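Prolyl-ACP dehydrogenase (Oscillatoria sp., PDB 4IRN) oxidises a prolyl group carried on an acyl carrier protein during anatoxin-a biosynthesis, probably using its FAD cofactor as an acyl-CoA dehydrogenase does. Local coordinates at residues F72-W77 and L120-M124; S173-T177 and N188-H192; G182-I186 and S257-R261; D201-A207 and T219-K225. One frame throughout, in Å; residues are numbered along the deposited sequence.

In the fold
The four contacts follow the layout of the acyl-CoA dehydrogenase fold, in which helical parts flank a beta domain. Contact 1 comes first along the chain and joins helices 74-83 and 118-138, about 21 Å from contact 4, centre to centre. Contacts 2 and 3 share strand 184-191, their centres about 17 Å apart. Contact 4 pairs strands 202-208 and 218-224, which lie in the sequence between the two segments of contact 3; its centre is 11 to 12 Å from those of contacts 2 and 3. Y185 meets F221 and K191 reaches F206, ties that join the two sheets into one beta domain next to the flavin site, while contact 1 belongs to the helical part.

Contact 1. Residues F72-W77 and L120-M124; sequences FNRDAW and LIFAM
W77 and M124 meet face-on between the start of helix 74-83 and helix 118-138. The methionine CG lies over one face of the indole, 3.9 Å from the centroid of the six-membered ring and 24° off its normal, a CH-pi contact displaced toward the rim. SD, the next atom along the chain, sits farther above the same ring, 5.1 Å from the centroid, as a looser Met-aromatic contact. A flexible, polarisable methionine suits such a flat partner. With its CG anti to the backbone N (chi1 180°), W77 is directed across the helix interface, and its CZ3 comes edge-on to A123 CB at 3.7 Å; the small alanine lets the indole approach the helix backbone.

Aliphatic packing continues through L120, whose two methyls divide the work. CD2 meets A76 CB at 3.8 Å, while CD1 lies against W77 CB and the F72 ring, 4.2 Å from F72 CE1.

Polar bonding across the contact is absent; it serves the helix start instead. N73 is the N-cap, its OD1 accepting from A76 N at 3.1 Å, with the donor well above the amide carbonyl plane. Asparagine suits this place because its short side chain can reach a backbone N-H of the first turn. Elsewhere, A123 O accepts from N196 ND2, and F122 of the same helix touches the FAD.

The chemistry implies that the two helices are held here by shape and dispersion: no hydrogen bond crosses between them, the N73 cap being local to its own helix.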
loop_
_atom_site.group_PDB
_atom_site.type_symbol
_atom_site.label_atom_id
_atom_site.label_comp_id
_atom_site.label_asym_id
_atom_site.label_seq_id
_atom_site.Cartn_x
_atom_site.Cartn_y
_atom_site.Cartn_z
ATOM N N PHE A 72 4.329 18.149 31.786
ATOM C CA PHE A 72 5.618 18.437 31.162
ATOM C C PHE A 72 6.703 18.192 32.230
ATOM O O PHE A 72 6.583 18.702 33.351
ATOM C CB PHE A 72 5.661 19.888 30.621
ATOM C CG PHE A 72 7.052 20.383 30.312
ATOM C CD1 PHE A 72 7.713 19.979 29.156
ATOM C CD2 PHE A 72 7.722 21.216 31.199
ATOM C CE1 PHE A 72 9.017 20.409 28.890
ATOM C CE2 PHE A 72 9.028 21.638 30.937
ATOM C CZ PHE A 72 9.666 21.233 29.784
ATOM N N ASN A 73 7.744 17.414 31.881
ATOM C CA ASN A 73 8.829 17.076 32.803
ATOM C C ASN A 73 9.938 18.131 32.794
ATOM O O ASN A 73 10.898 18.034 32.020
ATOM C CB ASN A 73 9.379 15.674 32.512
ATOM C CG ASN A 73 10.133 15.019 33.655
ATOM O OD1 ASN A 73 10.604 15.665 34.600
ATOM N ND2 ASN A 73 10.307 13.709 33.572
ATOM N N ARG A 74 9.802 19.141 33.667
ATOM C CA ARG A 74 10.790 20.208 33.786
ATOM C C ARG A 74 12.107 19.701 34.355
ATOM O O ARG A 74 13.167 20.178 33.944
ATOM C CB ARG A 74 10.256 21.359 34.625
ATOM C CG ARG A 74 10.892 22.694 34.244
ATOM C CD ARG A 74 10.352 23.800 35.115
ATOM N NE ARG A 74 10.092 25.033 34.369
ATOM C CZ ARG A 74 8.886 25.428 33.956
ATOM N NH1 ARG A 74 7.818 24.667 34.172
ATOM N NH2 ARG A 74 8.747 26.570 33.294
ATOM N N ASP A 75 12.033 18.726 35.285
ATOM C CA ASP A 75 13.198 18.099 35.910
ATOM C C ASP A 75 14.098 17.435 34.863
ATOM O O ASP A 75 15.316 17.613 34.898
ATOM C CB ASP A 75 12.770 17.087 36.987
ATOM C CG ASP A 75 12.640 17.644 38.400
ATOM O OD1 ASP A 75 12.394 18.877 38.545
ATOM O OD2 ASP A 75 12.759 16.855 39.356
ATOM N N ALA A 76 13.486 16.703 33.915
ATOM C CA ALA A 76 14.178 16.011 32.829
ATOM C C ALA A 76 14.753 16.984 31.801
ATOM O O ALA A 76 15.811 16.693 31.243
ATOM C CB ALA A 76 13.249 15.011 32.163
ATOM N N TRP A 77 14.079 18.137 31.568
ATOM C CA TRP A 77 14.554 19.189 30.661
ATOM C C TRP A 77 15.854 19.765 31.218
ATOM O O TRP A 77 16.833 19.883 30.472
ATOM C CB TRP A 77 13.499 20.309 30.494
ATOM C CG TRP A 77 13.909 21.439 29.578
ATOM C CD1 TRP A 77 14.825 22.416 29.840
ATOM C CD2 TRP A 77 13.393 21.720 28.262
ATOM N NE1 TRP A 77 14.939 23.265 28.759
ATOM C CE2 TRP A 77 14.068 22.867 27.782
ATOM C CE3 TRP A 77 12.414 21.121 27.446
ATOM C CZ2 TRP A 77 13.822 23.408 26.511
ATOM C CZ3 TRP A 77 12.154 21.680 26.199
ATOM C CH2 TRP A 77 12.850 22.807 25.740
ATOM N N LEU A 120 8.765 15.288 25.521
ATOM C CA LEU A 120 9.935 16.036 25.998
ATOM C C LEU A 120 10.919 16.182 24.848
ATOM O O LEU A 120 11.396 17.291 24.594
ATOM C CB LEU A 120 10.600 15.335 27.205
ATOM C CG LEU A 120 11.915 15.941 27.744
ATOM C CD1 LEU A 120 11.665 17.104 28.708
ATOM C CD2 LEU A 120 12.748 14.886 28.413
ATOM N N ILE A 121 11.175 15.066 24.133
ATOM C CA ILE A 121 12.053 15.002 22.967
ATOM C C ILE A 121 11.605 16.035 21.902
ATOM O O ILE A 121 12.443 16.784 21.393
ATOM C CB ILE A 121 12.133 13.550 22.416
ATOM C CG1 ILE A 121 12.839 12.599 23.421
ATOM C CG2 ILE A 121 12.824 13.530 21.061
ATOM C CD1 ILE A 121 12.556 11.082 23.224
ATOM N N PHE A 122 10.282 16.093 21.609
ATOM C CA PHE A 122 9.711 17.036 20.644
ATOM C C PHE A 122 9.900 18.486 21.113
ATOM O O PHE A 122 10.323 19.326 20.315
ATOM C CB PHE A 122 8.238 16.702 20.331
ATOM C CG PHE A 122 7.447 17.786 19.630
ATOM C CD1 PHE A 122 7.829 18.254 18.375
ATOM C CD2 PHE A 122 6.303 18.323 20.212
ATOM C CE1 PHE A 122 7.104 19.266 17.743
ATOM C CE2 PHE A 122 5.565 19.316 19.565
ATOM C CZ PHE A 122 5.967 19.777 18.337
ATOM N N ALA A 123 9.621 18.761 22.409
ATOM C CA ALA A 123 9.746 20.085 23.039
ATOM C C ALA A 123 11.186 20.627 22.967
ATOM O O ALA A 123 11.385 21.813 22.683
ATOM C CB ALA A 123 9.283 20.017 24.482
ATOM N N MET A 124 12.182 19.750 23.191
ATOM C CA MET A 124 13.602 20.089 23.134
ATOM C C MET A 124 14.085 20.350 21.695
ATOM O O MET A 124 14.849 21.287 21.470
ATOM C CB MET A 124 14.444 18.983 23.794
ATOM C CG MET A 124 14.487 19.069 25.312
ATOM S SD MET A 124 15.512 17.827 26.150
ATOM C CE MET A 124 14.945 16.291 25.363
#

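Contact 2. Residues S173-T177 and N188-H192; sequences SLKTT and NGYKH
T177 and N188 form an antiparallel hydrogen-bonded pair, T177 N giving to N188 O at 2.9 Å and N188 N to T177 O at 3.1 Å, the second bond the straighter at 166°. One residue earlier, T176 CA adds a CA-H...O contact to N188 O at 3.3 Å.

The side chains of the terminal pair lie on one face of the sheet, and a water links them, 3.1 Å from T177 OG1 and weakly bonded by N188 ND2. Short polar residues suit this partly exposed edge; N188 OD1 turns to N253 N on the next strand.

T176 points at strand 184-191. Its OG1 comes to 3.5 Å from G189 CA, and glycine suits the place because it brings no side chain into the room used by the hydroxyl. K191 arrives from farther along the strand: bent at chi2 (-78°), its chain runs past the threonine so that CE lies 3.4 Å from T176 OG1. L174 crosses the lysine end nearly at right angles, CD2 3.5 Å from K191 NZ.

The ammonium itself is held from outside the two segments: it forms a salt bridge with E164 and hydrogen bonds to the carbonyls of F206 and A162. E164 OE1 also bonds to T176 OG1, so one carboxylate ties both side chains together. K191 thereby probably helps to position A162 and the adjoining T163, both FAD-binding residues.

The pairing belongs to the antiparallel hairpin of strands 177-181 and 184-191, in the beta domain of the acyl-CoA dehydrogenase fold, beside the flavin-binding loop.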
loop_
_atom_site.group_PDB
_atom_site.type_symbol
_atom_site.label_atom_id
_atom_site.label_comp_id
_atom_site.label_asym_id
_atom_site.label_seq_id
_atom_site.Cartn_x
_atom_site.Cartn_y
_atom_site.Cartn_z
ATOM N N SER A 173 0.959 33.752 3.579
ATOM C CA SER A 173 -0.258 34.522 3.804
ATOM C C SER A 173 -0.484 34.898 5.280
ATOM O O SER A 173 -1.637 34.994 5.716
ATOM C CB SER A 173 -1.462 33.786 3.220
ATOM O OG SER A 173 -1.513 33.935 1.810
ATOM N N LEU A 174 0.617 35.151 6.036
ATOM C CA LEU A 174 0.600 35.580 7.443
ATOM C C LEU A 174 -0.122 36.910 7.568
ATOM O O LEU A 174 0.111 37.822 6.761
ATOM C CB LEU A 174 2.031 35.800 7.995
ATOM C CG LEU A 174 2.923 34.605 8.216
ATOM C CD1 LEU A 174 4.298 35.025 8.661
ATOM C CD2 LEU A 174 2.317 33.654 9.193
ATOM N N LYS A 175 -0.950 37.036 8.601
ATOM C CA LYS A 175 -1.665 38.274 8.868
ATOM C C LYS A 175 -1.048 39.094 10.008
ATOM O O LYS A 175 -1.303 40.291 10.071
ATOM C CB LYS A 175 -3.177 38.033 9.057
ATOM C CG LYS A 175 -3.908 37.446 7.830
ATOM C CD LYS A 175 -3.938 38.381 6.579
ATOM C CE LYS A 175 -4.333 37.691 5.281
ATOM N NZ LYS A 175 -3.429 38.042 4.139
ATOM N N THR A 176 -0.222 38.473 10.890
ATOM C CA THR A 176 0.462 39.150 12.008
ATOM C C THR A 176 1.307 40.300 11.477
ATOM O O THR A 176 2.293 40.074 10.777
ATOM C CB THR A 176 1.237 38.156 12.921
ATOM O OG1 THR A 176 0.323 37.197 13.454
ATOM C CG2 THR A 176 1.945 38.846 14.077
ATOM N N THR A 177 0.867 41.531 11.756
ATOM C CA THR A 177 1.533 42.743 11.285
ATOM C C THR A 177 2.498 43.312 12.301
ATOM O O THR A 177 2.273 43.183 13.503
ATOM C CB THR A 177 0.522 43.806 10.809
ATOM O OG1 THR A 177 -0.452 44.061 11.829
ATOM C CG2 THR A 177 -0.141 43.434 9.506
ATOM N N ASN A 188 0.772 42.961 16.167
ATOM C CA ASN A 188 -0.631 42.582 16.342
ATOM C C ASN A 188 -0.940 41.357 15.483
ATOM O O ASN A 188 -0.575 41.323 14.305
ATOM C CB ASN A 188 -1.558 43.752 15.986
ATOM C CG ASN A 188 -1.656 44.794 17.062
ATOM O OD1 ASN A 188 -2.399 44.636 18.034
ATOM N ND2 ASN A 188 -0.911 45.881 16.910
ATOM N N GLY A 189 -1.573 40.359 16.088
ATOM C CA GLY A 189 -1.923 39.112 15.413
ATOM C C GLY A 189 -2.269 37.961 16.334
ATOM O O GLY A 189 -2.307 38.116 17.559
ATOM N N TYR A 190 -2.539 36.797 15.739
ATOM C CA TYR A 190 -2.889 35.588 16.482
ATOM C C TYR A 190 -2.153 34.400 15.895
ATOM O O TYR A 190 -2.160 34.202 14.678
ATOM C CB TYR A 190 -4.418 35.393 16.512
ATOM C CG TYR A 190 -4.936 34.022 16.903
ATOM C CD1 TYR A 190 -4.709 33.500 18.176
ATOM C CD2 TYR A 190 -5.754 33.305 16.050
ATOM C CE1 TYR A 190 -5.232 32.262 18.561
ATOM C CE2 TYR A 190 -6.318 32.092 16.436
ATOM C CZ TYR A 190 -6.053 31.573 17.692
ATOM O OH TYR A 190 -6.595 30.364 18.050
ATOM N N LYS A 191 -1.458 33.656 16.761
ATOM C CA LYS A 191 -0.699 32.474 16.368
ATOM C C LYS A 191 -1.251 31.272 17.097
ATOM O O LYS A 191 -1.222 31.255 18.340
ATOM C CB LYS A 191 0.806 32.611 16.684
ATOM C CG LYS A 191 1.533 33.787 16.038
ATOM C CD LYS A 191 1.869 33.557 14.590
ATOM C CE LYS A 191 2.640 34.698 13.974
ATOM N NZ LYS A 191 2.843 34.465 12.516
ATOM N N HIS A 192 -1.787 30.299 16.350
ATOM C CA HIS A 192 -2.236 29.084 16.981
ATOM C C HIS A 192 -1.099 28.064 16.941
ATOM O O HIS A 192 -0.158 28.259 16.172
ATOM C CB HIS A 192 -3.581 28.587 16.413
ATOM C CG HIS A 192 -3.620 28.049 15.004
ATOM N ND1 HIS A 192 -2.476 27.960 14.228
ATOM C CD2 HIS A 192 -4.658 27.559 14.295
ATOM C CE1 HIS A 192 -2.866 27.416 13.080
ATOM N NE2 HIS A 192 -4.170 27.164 13.070
HETATM O O HOH W 1 0.655 46.051 13.970
#

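Contact 3. Residues G182-I186 and S257-R261; sequences GDKYI and SAANR
Y185 OH and R261 NH1 meet in a hydrogen bond of 2.8 Å, the guanidinium donating almost within its own plane, while A258 N gives an equally short 2.8 Å bond to D183 O. These two bonds join the beginning of strand 184-191 to the turn that leaves strand 249-257, neighbours in an antiparallel sheet of the acyl-CoA dehydrogenase beta domain. K184 and S257 form a non-hydrogen-bonded pair, their side chains diverging.

The phenol oxygen has a further partner in E265, whose carboxylate hydrogen-bonds to it. With a cation on one bond and an anion on the other, the hydroxyl is held by two partners, which probably restrains the rotation of its O-H. R261 attains its position through an extended start, CG anti to the backbone N, followed by a bend at chi3 (73°) that turns the head group to the hydroxyl; ring and guanidinium planes stand 74° apart. Its NE bonds in addition to G263 O. A long, multiply donating arginine suits a place where several acceptors gather. K184, by contrast, sends its ammonium away to a salt bridge with E255.

The turn has its own bracing: N260 N donates to S257 O at 3.1 Å, and S257 OG accepts a weak bond from A259 N, closing an ST turn that suits a serine at this exposed corner.

Packing is light. Y185 also lies against the F221 ring of the neighbouring sheet, and the small A258 fits at the phenol edge, with CB 4.0 Å from Y185 CE1.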
loop_
_atom_site.group_PDB
_atom_site.type_symbol
_atom_site.label_atom_id
_atom_site.label_comp_id
_atom_site.label_asym_id
_atom_site.label_seq_id
_atom_site.Cartn_x
_atom_site.Cartn_y
_atom_site.Cartn_z
ATOM N N GLY A 182 9.702 54.444 14.768
ATOM C CA GLY A 182 11.061 54.901 15.006
ATOM C C GLY A 182 11.991 53.736 15.254
ATOM O O GLY A 182 12.335 53.003 14.322
ATOM N N ASP A 183 12.389 53.550 16.520
ATOM C CA ASP A 183 13.296 52.477 16.948
ATOM C C ASP A 183 12.556 51.201 17.406
ATOM O O ASP A 183 13.196 50.206 17.764
ATOM C CB ASP A 183 14.259 52.988 18.040
ATOM C CG ASP A 183 13.585 53.520 19.293
ATOM O OD1 ASP A 183 12.937 54.590 19.211
ATOM O OD2 ASP A 183 13.752 52.893 20.370
ATOM N N LYS A 184 11.221 51.229 17.389
ATOM C CA LYS A 184 10.425 50.088 17.832
ATOM C C LYS A 184 9.434 49.591 16.787
ATOM O O LYS A 184 9.305 50.200 15.729
ATOM C CB LYS A 184 9.735 50.383 19.179
ATOM C CG LYS A 184 8.760 51.553 19.142
ATOM C CD LYS A 184 8.170 51.839 20.513
ATOM C CE LYS A 184 7.325 53.090 20.406
ATOM N NZ LYS A 184 6.360 53.318 21.518
ATOM N N TYR A 185 8.755 48.467 17.085
ATOM C CA TYR A 185 7.755 47.822 16.230
ATOM C C TYR A 185 6.529 47.455 17.054
ATOM O O TYR A 185 6.667 46.973 18.178
ATOM C CB TYR A 185 8.320 46.553 15.566
ATOM C CG TYR A 185 9.306 46.797 14.448
ATOM C CD1 TYR A 185 10.671 46.878 14.701
ATOM C CD2 TYR A 185 8.882 46.878 13.127
ATOM C CE1 TYR A 185 11.591 47.055 13.669
ATOM C CE2 TYR A 185 9.791 47.063 12.084
ATOM C CZ TYR A 185 11.146 47.148 12.361
ATOM O OH TYR A 185 12.055 47.326 11.350
ATOM N N ILE A 186 5.334 47.668 16.493
ATOM C CA ILE A 186 4.070 47.339 17.146
ATOM C C ILE A 186 3.511 46.088 16.476
ATOM O O ILE A 186 3.125 46.128 15.299
ATOM C CB ILE A 186 3.049 48.502 17.122
ATOM C CG1 ILE A 186 3.643 49.926 17.362
ATOM C CG2 ILE A 186 1.770 48.170 17.899
ATOM C CD1 ILE A 186 4.406 50.286 18.594
ATOM N N SER A 257 11.851 46.316 20.352
ATOM C CA SER A 257 12.928 47.150 19.827
ATOM C C SER A 257 13.436 46.617 18.480
ATOM O O SER A 257 13.387 45.408 18.244
ATOM C CB SER A 257 14.076 47.196 20.831
ATOM O OG SER A 257 15.177 47.959 20.362
ATOM N N ALA A 258 13.961 47.513 17.620
ATOM C CA ALA A 258 14.537 47.139 16.324
ATOM C C ALA A 258 15.805 46.287 16.508
ATOM O O ALA A 258 16.224 45.591 15.583
ATOM C CB ALA A 258 14.852 48.377 15.511
ATOM N N ALA A 259 16.389 46.325 17.719
ATOM C CA ALA A 259 17.566 45.561 18.118
ATOM C C ALA A 259 17.224 44.083 18.296
ATOM O O ALA A 259 18.105 43.236 18.145
ATOM C CB ALA A 259 18.113 46.112 19.420
ATOM N N ASN A 260 15.951 43.779 18.650
ATOM C CA ASN A 260 15.454 42.419 18.868
ATOM C C ASN A 260 14.827 41.794 17.613
ATOM O O ASN A 260 14.282 40.694 17.677
ATOM C CB ASN A 260 14.545 42.346 20.091
ATOM C CG ASN A 260 15.219 41.827 21.338
ATOM O OD1 ASN A 260 16.399 42.066 21.592
ATOM N ND2 ASN A 260 14.464 41.126 22.172
ATOM N N ARG A 261 14.953 42.481 16.467
ATOM C CA ARG A 261 14.489 42.010 15.167
ATOM C C ARG A 261 15.566 41.108 14.577
ATOM O O ARG A 261 16.692 41.544 14.388
ATOM C CB ARG A 261 14.192 43.218 14.244
ATOM C CG ARG A 261 13.760 42.889 12.826
ATOM C CD ARG A 261 13.785 44.090 11.920
ATOM N NE ARG A 261 15.167 44.448 11.605
ATOM C CZ ARG A 261 15.579 45.649 11.226
ATOM N NH1 ARG A 261 14.738 46.675 11.214
ATOM N NH2 ARG A 261 16.853 45.856 10.940
#

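Contact 4. Residues D201-A207 and T219-K225; sequences DLFIIFA and TTFMIEK
I205 and I223 meet in the apolar centre of an antiparallel beta hairpin, their CD1 methyls 4.1 Å apart and the side chains crossing at a slant. F203, A207, T219 and F221 share this face, where A207 CB touches the edge of the F221 ring, 4.0 Å from CE2. Branched and aromatic residues suit it because L187 and V256 of the other sheet close over it.

The other face carries L202, I204, F206, T220, M222 and E224. I204 CD1 and M222 CG lie alongside each other at 3.7 Å, and L202 CD1 rests on M222 CB. T220 CG2, anti to the backbone N, is thereby placed over one face of F206 in a CH-pi contact, 4.1 Å from the centroid and 14° off the ring normal. A threonine offers just such a methyl beside its hydroxyl. F206 also meets the ring of H160, an FAD-binding residue, so this face of the hairpin lies next to the flavin site.

Between the faces runs a regular backbone ladder. F203, I205 and A207 each exchange two hydrogen bonds with I223, F221 and T219 respectively; the straightest, I205 N to F221 O, is 2.9 Å long at 173°.

Toward the open end of the hairpin, away from its connecting loop, the chemistry turns polar. E224 reaches Y147 OH, and D201 OD2 accepts from I157 N, which satisfies that one carboxylate oxygen. The aliphatic part of K225 runs beside D201, CE 3.3 Å from D201 OD1. K225 N donates to D201 O at 2.8 Å, from above the carbonyl plane by 47°.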
loop_
_atom_site.group_PDB
_atom_site.type_symbol
_atom_site.label_atom_id
_atom_site.label_comp_id
_atom_site.label_asym_id
_atom_site.label_seq_id
_atom_site.Cartn_x
_atom_site.Cartn_y
_atom_site.Cartn_z
ATOM N N ASP A 201 10.635 31.569 27.572
ATOM C CA ASP A 201 11.213 32.819 28.050
ATOM C C ASP A 201 11.476 33.761 26.877
ATOM O O ASP A 201 11.467 34.980 27.062
ATOM C CB ASP A 201 12.491 32.552 28.852
ATOM C CG ASP A 201 12.250 31.737 30.107
ATOM O OD1 ASP A 201 11.677 32.290 31.073
ATOM O OD2 ASP A 201 12.596 30.529 30.112
ATOM N N LEU A 202 11.687 33.193 25.671
ATOM C CA LEU A 202 11.903 33.932 24.424
ATOM C C LEU A 202 11.025 33.370 23.290
ATOM O O LEU A 202 10.929 32.149 23.115
ATOM C CB LEU A 202 13.399 33.941 24.032
ATOM C CG LEU A 202 13.826 34.840 22.852
ATOM C CD1 LEU A 202 13.771 36.342 23.223
ATOM C CD2 LEU A 202 15.218 34.475 22.375
ATOM N N PHE A 203 10.383 34.274 22.535
ATOM C CA PHE A 203 9.487 33.924 21.446
ATOM C C PHE A 203 10.042 34.362 20.099
ATOM O O PHE A 203 10.356 35.536 19.917
ATOM C CB PHE A 203 8.098 34.538 21.689
ATOM C CG PHE A 203 7.339 33.915 22.840
ATOM C CD1 PHE A 203 7.518 34.370 24.142
ATOM C CD2 PHE A 203 6.423 32.889 22.618
ATOM C CE1 PHE A 203 6.812 33.791 25.205
ATOM C CE2 PHE A 203 5.718 32.311 23.684
ATOM C CZ PHE A 203 5.916 32.768 24.969
ATOM N N ILE A 204 10.189 33.411 19.164
ATOM C CA ILE A 204 10.641 33.679 17.795
ATOM C C ILE A 204 9.355 33.843 16.963
ATOM O O ILE A 204 8.667 32.861 16.682
ATOM C CB ILE A 204 11.609 32.578 17.253
ATOM C CG1 ILE A 204 12.815 32.297 18.206
ATOM C CG2 ILE A 204 12.060 32.843 15.814
ATOM C CD1 ILE A 204 13.748 33.477 18.559
ATOM N N ILE A 205 9.016 35.077 16.625
ATOM C CA ILE A 205 7.776 35.427 15.934
ATOM C C ILE A 205 7.963 35.877 14.491
ATOM O O ILE A 205 8.770 36.752 14.211
ATOM C CB ILE A 205 6.948 36.428 16.791
ATOM C CG1 ILE A 205 6.853 35.916 18.253
ATOM C CG2 ILE A 205 5.605 36.765 16.153
ATOM C CD1 ILE A 205 5.653 36.238 19.066
ATOM N N PHE A 206 7.170 35.283 13.587
ATOM C CA PHE A 206 7.159 35.582 12.156
ATOM C C PHE A 206 5.995 36.509 11.856
ATOM O O PHE A 206 4.844 36.124 12.023
ATOM C CB PHE A 206 7.131 34.282 11.325
ATOM C CG PHE A 206 8.475 33.587 11.339
ATOM C CD1 PHE A 206 8.811 32.696 12.358
ATOM C CD2 PHE A 206 9.413 33.836 10.345
ATOM C CE1 PHE A 206 10.075 32.086 12.392
ATOM C CE2 PHE A 206 10.668 33.211 10.371
ATOM C CZ PHE A 206 10.990 32.339 11.393
ATOM N N ALA A 207 6.301 37.752 11.486
ATOM C CA ALA A 207 5.316 38.804 11.200
ATOM C C ALA A 207 5.576 39.478 9.839
ATOM O O ALA A 207 6.529 39.118 9.149
ATOM C CB ALA A 207 5.332 39.844 12.321
ATOM N N THR A 219 9.075 39.286 8.215
ATOM C CA THR A 219 10.156 39.688 9.125
ATOM C C THR A 219 10.030 38.924 10.460
ATOM O O THR A 219 8.914 38.667 10.911
ATOM C CB THR A 219 10.156 41.234 9.288
ATOM O OG1 THR A 219 10.040 41.862 8.003
ATOM C CG2 THR A 219 11.404 41.758 9.978
ATOM N N THR A 220 11.179 38.562 11.082
ATOM C CA THR A 220 11.257 37.829 12.356
ATOM C C THR A 220 11.608 38.755 13.528
ATOM O O THR A 220 12.457 39.640 13.385
ATOM C CB THR A 220 12.235 36.660 12.238
ATOM O OG1 THR A 220 12.082 36.038 10.961
ATOM C CG2 THR A 220 12.069 35.630 13.356
ATOM N N PHE A 221 10.958 38.534 14.696
ATOM C CA PHE A 221 11.152 39.308 15.930
ATOM C C PHE A 221 11.327 38.393 17.139
ATOM O O PHE A 221 10.683 37.339 17.222
ATOM C CB PHE A 221 9.976 40.268 16.160
ATOM C CG PHE A 221 9.767 41.249 15.033
ATOM C CD1 PHE A 221 10.451 42.462 15.009
ATOM C CD2 PHE A 221 8.893 40.961 13.990
ATOM C CE1 PHE A 221 10.279 43.360 13.951
ATOM C CE2 PHE A 221 8.732 41.851 12.924
ATOM C CZ PHE A 221 9.419 43.050 12.916
ATOM N N MET A 222 12.214 38.792 18.072
ATOM C CA MET A 222 12.489 38.043 19.304
ATOM C C MET A 222 11.886 38.795 20.469
ATOM O O MET A 222 12.360 39.871 20.825
ATOM C CB MET A 222 13.993 37.819 19.507
ATOM C CG MET A 222 14.638 37.059 18.373
ATOM S SD MET A 222 16.404 36.813 18.546
ATOM C CE MET A 222 16.990 38.441 18.195
ATOM N N ILE A 223 10.791 38.258 21.016
ATOM C CA ILE A 223 10.074 38.895 22.106
ATOM C C ILE A 223 10.220 38.074 23.377
ATOM O O ILE A 223 9.907 36.879 23.377
ATOM C CB ILE A 223 8.600 39.197 21.704
ATOM C CG1 ILE A 223 8.533 40.051 20.395
ATOM C CG2 ILE A 223 7.842 39.902 22.830
ATOM C CD1 ILE A 223 7.227 39.980 19.607
ATOM N N GLU A 224 10.703 38.711 24.442
ATOM C CA GLU A 224 10.863 38.072 25.740
ATOM C C GLU A 224 9.491 37.842 26.403
ATOM O O GLU A 224 8.537 38.570 26.116
ATOM C CB GLU A 224 11.751 38.925 26.658
ATOM C CG GLU A 224 13.233 38.836 26.341
ATOM C CD GLU A 224 14.151 39.721 27.164
ATOM O OE1 GLU A 224 13.796 40.082 28.311
ATOM O OE2 GLU A 224 15.261 40.020 26.667
ATOM N N LYS A 225 9.409 36.833 27.279
ATOM C CA LYS A 225 8.217 36.469 28.049
ATOM C C LYS A 225 7.775 37.684 28.907
ATOM O O LYS A 225 8.611 38.465 29.340
ATOM C CB LYS A 225 8.571 35.259 28.926
ATOM C CG LYS A 225 7.572 34.855 29.997
ATOM C CD LYS A 225 8.149 33.748 30.920
ATOM C CE LYS A 225 9.135 34.219 31.970
ATOM N NZ LYS A 225 8.550 35.153 32.956
#